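Local coordinates for alcohol dehydrogenase, zinc-containing (Streptococcus pneumoniae serotype 2, PDB 5YLN) that acts as a zinc-dependent alcohol dehydrogenase, probably oxidising alcohols with NAD+ as the hydride acceptor, at the interface of chains A and B. Residues are numbered along the deposited sequence; one frame, centred on the assembly and turned at random. Chains: chain A/B, Alcohol dehydrogenase, zinc-containing.

Contact 1: the interface of chains A and B. Residues chain A 255, 270, 272, 274, 278, 294; chain B 280, 282, 286.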
loop_
_atom_site.group_PDB
_atom_site.type_symbol
_atom_site.label_atom_id
_atom_site.label_comp_id
_atom_site.label_asym_id
_atom_site.label_seq_id
_atom_site.Cartn_x
_atom_site.Cartn_y
_atom_site.Cartn_z
ATOM N N PHE A 255 -10.034 -10.064 5.266
ATOM C CA PHE A 255 -8.693 -9.532 5.083
ATOM C C PHE A 255 -7.689 -10.664 4.987
ATOM O O PHE A 255 -6.763 -10.617 4.168
ATOM C CB PHE A 255 -8.290 -8.586 6.212
ATOM C CG PHE A 255 -6.864 -8.081 6.079
ATOM C CD1 PHE A 255 -6.567 -6.987 5.262
ATOM C CD2 PHE A 255 -5.813 -8.728 6.725
ATOM C CE1 PHE A 255 -5.268 -6.535 5.115
ATOM C CE2 PHE A 255 -4.507 -8.276 6.588
ATOM C CZ PHE A 255 -4.238 -7.178 5.779
ATOM N N ASN A 270 -8.421 -2.480 0.589
ATOM C CA ASN A 270 -9.460 -2.531 1.606
ATOM C C ASN A 270 -10.481 -1.423 1.360
ATOM O O ASN A 270 -10.107 -0.258 1.221
ATOM C CB ASN A 270 -8.861 -2.379 3.003
ATOM C CG ASN A 270 -9.932 -2.392 4.089
ATOM O OD1 ASN A 270 -10.340 -3.455 4.553
ATOM N ND2 ASN A 270 -10.400 -1.210 4.481
ATOM N N GLY A 272 -13.852 -1.706 3.286
ATOM C CA GLY A 272 -14.778 -1.649 4.385
ATOM C C GLY A 272 -14.184 -1.066 5.651
ATOM O O GLY A 272 -12.969 -0.987 5.841
ATOM N N HIS A 274 -13.300 -1.628 9.379
ATOM C CA HIS A 274 -12.924 -2.737 10.239
ATOM C C HIS A 274 -13.115 -2.305 11.682
ATOM O O HIS A 274 -12.789 -1.173 12.045
ATOM C CB HIS A 274 -11.475 -3.184 9.993
ATOM C CG HIS A 274 -11.280 -3.928 8.707
ATOM N ND1 HIS A 274 -11.050 -5.287 8.664
ATOM C CD2 HIS A 274 -11.287 -3.503 7.417
ATOM C CE1 HIS A 274 -10.916 -5.666 7.404
ATOM N NE2 HIS A 274 -11.058 -4.604 6.629
ATOM N N VAL A 278 -6.202 -6.365 12.390
ATOM C CA VAL A 278 -6.054 -7.636 11.703
ATOM C C VAL A 278 -4.603 -8.081 11.798
ATOM O O VAL A 278 -3.698 -7.284 12.056
ATOM C CB VAL A 278 -6.524 -7.553 10.241
ATOM C CG1 VAL A 278 -8.040 -7.253 10.179
ATOM C CG2 VAL A 278 -5.707 -6.492 9.484
ATOM N N THR A 294 -5.840 1.443 1.997
ATOM C CA THR A 294 -7.079 1.763 2.666
ATOM C C THR A 294 -7.552 3.118 2.171
ATOM O O THR A 294 -6.820 3.877 1.516
ATOM C CB THR A 294 -6.900 1.812 4.183
ATOM O OG1 THR A 294 -6.288 3.064 4.517
ATOM C CG2 THR A 294 -6.005 0.657 4.680
ATOM N N PHE B 280 -1.853 -5.087 12.507
ATOM C CA PHE B 280 -2.086 -3.989 11.584
ATOM C C PHE B 280 -3.402 -3.343 11.989
ATOM O O PHE B 280 -4.448 -4.000 11.965
ATOM C CB PHE B 280 -2.105 -4.529 10.151
ATOM C CG PHE B 280 -2.441 -3.517 9.100
ATOM C CD1 PHE B 280 -1.861 -2.261 9.101
ATOM C CD2 PHE B 280 -3.304 -3.854 8.073
ATOM C CE1 PHE B 280 -2.175 -1.334 8.115
ATOM C CE2 PHE B 280 -3.621 -2.939 7.081
ATOM C CZ PHE B 280 -3.053 -1.677 7.098
ATOM N N LEU B 282 -6.048 -1.799 11.182
ATOM C CA LEU B 282 -7.052 -1.429 10.183
ATOM C C LEU B 282 -8.277 -0.772 10.802
ATOM O O LEU B 282 -8.986 -0.039 10.102
ATOM C CB LEU B 282 -7.502 -2.656 9.375
ATOM C CG LEU B 282 -6.979 -2.924 7.970
ATOM C CD1 LEU B 282 -7.779 -4.062 7.352
ATOM C CD2 LEU B 282 -7.034 -1.664 7.094
ATOM N N TRP B 286 -8.322 2.206 8.269
ATOM C CA TRP B 286 -9.174 2.078 7.096
ATOM C C TRP B 286 -9.632 3.442 6.616
ATOM O O TRP B 286 -9.823 3.647 5.416
ATOM C CB TRP B 286 -10.385 1.190 7.400
ATOM C CG TRP B 286 -11.433 1.886 8.206
ATOM C CD1 TRP B 286 -11.552 1.893 9.572
ATOM C CD2 TRP B 286 -12.503 2.695 7.705
ATOM N NE1 TRP B 286 -12.634 2.648 9.945
ATOM C CE2 TRP B 286 -13.235 3.152 8.818
ATOM C CE3 TRP B 286 -12.915 3.073 6.418
ATOM C CZ2 TRP B 286 -14.359 3.964 8.688
ATOM C CZ3 TRP B 286 -14.028 3.871 6.288
ATOM C CH2 TRP B 286 -14.740 4.312 7.415
#
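B:Leu282 plugs into a pocket of chain A lined by A:Phe255, A:Asn270, A:His274, A:Val278 and A:Thr294. This is the tight part of the contact. Its CD1 methyl lies over the centre of the A:His274 imidazole face, 3.4 Å from the ring centroid, as a CH-pi contact. The same methyl is 3.8 Å from the ring carbon CD1 of A:Phe255. The other branch, CD2, runs past the A:Thr294 methyl CG2 at 3.5 Å. Within chain A the imidazole NE2 donates to the side-chain carbonyl OD1 of A:Asn270, at a short 2.5 Å and well bent (130° at H). The amide ND2 of A:Asn270 donates to the backbone O of A:Gly272, on a lone pair. The two bonds are consistent with this amide orientation and probably help to hold the imidazole face towards the leucine.

A:Val278 and B:Phe280 pair their backbones in an antiparallel bridge. B:Phe280 N donates to A:Val278 O at 2.9 Å, nearly straight. A:Val278 N donates back to B:Phe280 O at 3.0 Å. The looser part lies at B:Trp286. Its CB is 3.7 Å from O of A:Gly272. B:Trp286 buries 17 Å², against 81 Å² for B:Leu282. CG stands between backbone N and carbonyl carbon (chi1 76°), which turns the indole along the A:Gly272 to A:His274 backbone.

The patch lies on the Rossmann-type nucleotide-binding domains: A:His274 sits in a loop between strands 266-270 and 278-280, and helix 282-285 of chain B delivers the leucine.

Contact 2: the interface of chains A and B. Residues chain A 280, 282, 285-286; chain B 270, 274, 292, 294.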
loop_
_atom_site.group_PDB
_atom_site.type_symbol
_atom_site.label_atom_id
_atom_site.label_comp_id
_atom_site.label_asym_id
_atom_site.label_seq_id
_atom_site.Cartn_x
_atom_site.Cartn_y
_atom_site.Cartn_z
ATOM N N PHE A 280 -1.490 -9.103 9.944
ATOM C CA PHE A 280 -0.833 -8.930 8.656
ATOM C C PHE A 280 0.395 -9.840 8.613
ATOM O O PHE A 280 1.306 -9.686 9.429
ATOM C CB PHE A 280 -0.467 -7.456 8.488
ATOM C CG PHE A 280 0.142 -7.128 7.190
ATOM C CD1 PHE A 280 -0.343 -7.696 6.021
ATOM C CD2 PHE A 280 1.180 -6.215 7.118
ATOM C CE1 PHE A 280 0.222 -7.386 4.808
ATOM C CE2 PHE A 280 1.747 -5.898 5.897
ATOM C CZ PHE A 280 1.267 -6.484 4.747
ATOM N N LEU A 282 3.307 -10.292 7.535
ATOM C CA LEU A 282 4.536 -9.719 6.992
ATOM C C LEU A 282 5.682 -10.730 6.919
ATOM O O LEU A 282 6.579 -10.580 6.084
ATOM C CB LEU A 282 4.957 -8.500 7.822
ATOM C CG LEU A 282 4.886 -7.116 7.177
ATOM C CD1 LEU A 282 5.495 -6.098 8.107
ATOM C CD2 LEU A 282 5.557 -7.065 5.805
ATOM N N LEU A 285 4.881 -12.022 3.501
ATOM C CA LEU A 285 4.583 -11.101 2.423
ATOM C C LEU A 285 5.644 -10.029 2.231
ATOM O O LEU A 285 5.587 -9.301 1.233
ATOM C CB LEU A 285 3.215 -10.450 2.664
ATOM C CG LEU A 285 2.062 -11.463 2.608
ATOM C CD1 LEU A 285 0.759 -10.824 3.085
ATOM C CD2 LEU A 285 1.887 -12.060 1.194
ATOM N N TRP A 286 6.604 -9.900 3.151
ATOM C CA TRP A 286 7.670 -8.926 2.932
ATOM C C TRP A 286 8.386 -9.186 1.607
ATOM O O TRP A 286 8.764 -8.232 0.909
ATOM C CB TRP A 286 8.656 -8.931 4.112
ATOM C CG TRP A 286 9.686 -10.016 4.033
ATOM C CD1 TRP A 286 9.626 -11.239 4.614
ATOM C CD2 TRP A 286 10.922 -9.975 3.310
ATOM N NE1 TRP A 286 10.737 -11.971 4.297
ATOM C CE2 TRP A 286 11.556 -11.216 3.502
ATOM C CE3 TRP A 286 11.550 -9.009 2.512
ATOM C CZ2 TRP A 286 12.793 -11.526 2.929
ATOM C CZ3 TRP A 286 12.783 -9.318 1.937
ATOM C CH2 TRP A 286 13.383 -10.568 2.145
ATOM N N ASN B 270 7.898 -0.883 3.834
ATOM C CA ASN B 270 8.623 -1.889 4.578
ATOM C C ASN B 270 9.714 -2.486 3.704
ATOM O O ASN B 270 9.417 -3.083 2.664
ATOM C CB ASN B 270 7.683 -2.985 5.071
ATOM C CG ASN B 270 8.390 -3.928 5.961
ATOM O OD1 ASN B 270 8.671 -3.598 7.107
ATOM N ND2 ASN B 270 8.791 -5.072 5.419
ATOM N N HIS B 274 10.983 -9.492 7.892
ATOM C CA HIS B 274 10.273 -9.780 9.138
ATOM C C HIS B 274 10.219 -11.282 9.365
ATOM O O HIS B 274 10.104 -12.063 8.415
ATOM C CB HIS B 274 8.836 -9.234 9.138
ATOM C CG HIS B 274 8.741 -7.747 9.310
ATOM N ND1 HIS B 274 8.404 -7.157 10.510
ATOM C CD2 HIS B 274 8.930 -6.733 8.432
ATOM C CE1 HIS B 274 8.396 -5.845 10.366
ATOM N NE2 HIS B 274 8.705 -5.561 9.113
ATOM N N VAL B 292 0.490 0.425 2.650
ATOM C CA VAL B 292 1.588 -0.352 3.215
ATOM C C VAL B 292 2.194 -1.126 2.067
ATOM O O VAL B 292 1.486 -1.887 1.402
ATOM C CB VAL B 292 1.116 -1.316 4.318
ATOM C CG1 VAL B 292 2.305 -2.039 4.946
ATOM C CG2 VAL B 292 0.288 -0.585 5.364
ATOM N N THR B 294 5.505 -3.658 0.607
ATOM C CA THR B 294 6.584 -4.590 0.917
ATOM C C THR B 294 7.369 -4.850 -0.366
ATOM O O THR B 294 7.015 -4.363 -1.446
ATOM C CB THR B 294 6.065 -5.924 1.482
ATOM O OG1 THR B 294 5.557 -6.733 0.402
ATOM C CG2 THR B 294 4.955 -5.695 2.505
#
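A:Leu282 and B:His274 meet across the interface between the two subunits of the deposited assembly of this zinc-containing, medium-chain alcohol dehydrogenase. The surfaces in contact belong to the Rossmann-type nucleotide-binding domains typical of the family. The CD1 methyl of A:Leu282 sits over the middle of the B:His274 imidazole, 3.5 Å from the ring centroid, in a CH-pi contact. The two side chains are set at a slant to each other. The second methyl, CD2, turns to B:Thr294, where it lies 3.6 Å from CG2. It also comes within 3.8 Å of the amide ND2 of B:Asn270, so the two branches of the leucine share out the groups of chain B.

B:Thr294 also makes a polar contact. Its hydroxyl OG1 donates to the backbone O of A:Leu285 at 2.7 Å, from a position tilted 28° off the carbonyl plane. With chi1 at 78°, OG1 lies between the backbone N and the carbonyl carbon. This rotamer aims the hydroxyl at the end of helix 282-285 and keeps CG2 against the leucine. CB of B:Thr294 packs 3.7 Å from CA of A:Trp286.

Further along, the ring atom CE2 of A:Phe280 touches CG1 of B:Val292 at 4.0 Å, a light apolar contact. The A:Trp286 indole runs beside the backbone of B:His274, with CD1 at 3.9 Å from its O.

At the NE2 edge of the imidazole, B:Asn270 probably helps to position the ring. B:His274 NE2 donates to its OD1 at 2.8 Å, and that oxygen lies in the ring plane. The bond probably restrains rotation of the imidazole, which would keep its face towards A:Leu282. B:Asn270 closes strand 266-270, and B:Val292 belongs to strand 291-293.

The C-alpha centres of contact 1 and contact 2 are about 15 Å apart. The interface is two-fold symmetric, and the two contacts are largely the same patch with the chains exchanged. Residues 270, 274, 280, 282, 286 and 294 occur in both, on opposite chains. Each subunit therefore both inserts a leucine and offers a histidine pocket. Contact 1 takes in the strand pairing and contact 2 the threonine bond to the helix end; by symmetry each should have a counterpart. Strands 278-280 pair with each other, and each helix 282-285 packs on the partner's residues 270, 274 and 294, consistent with the deposited dimer.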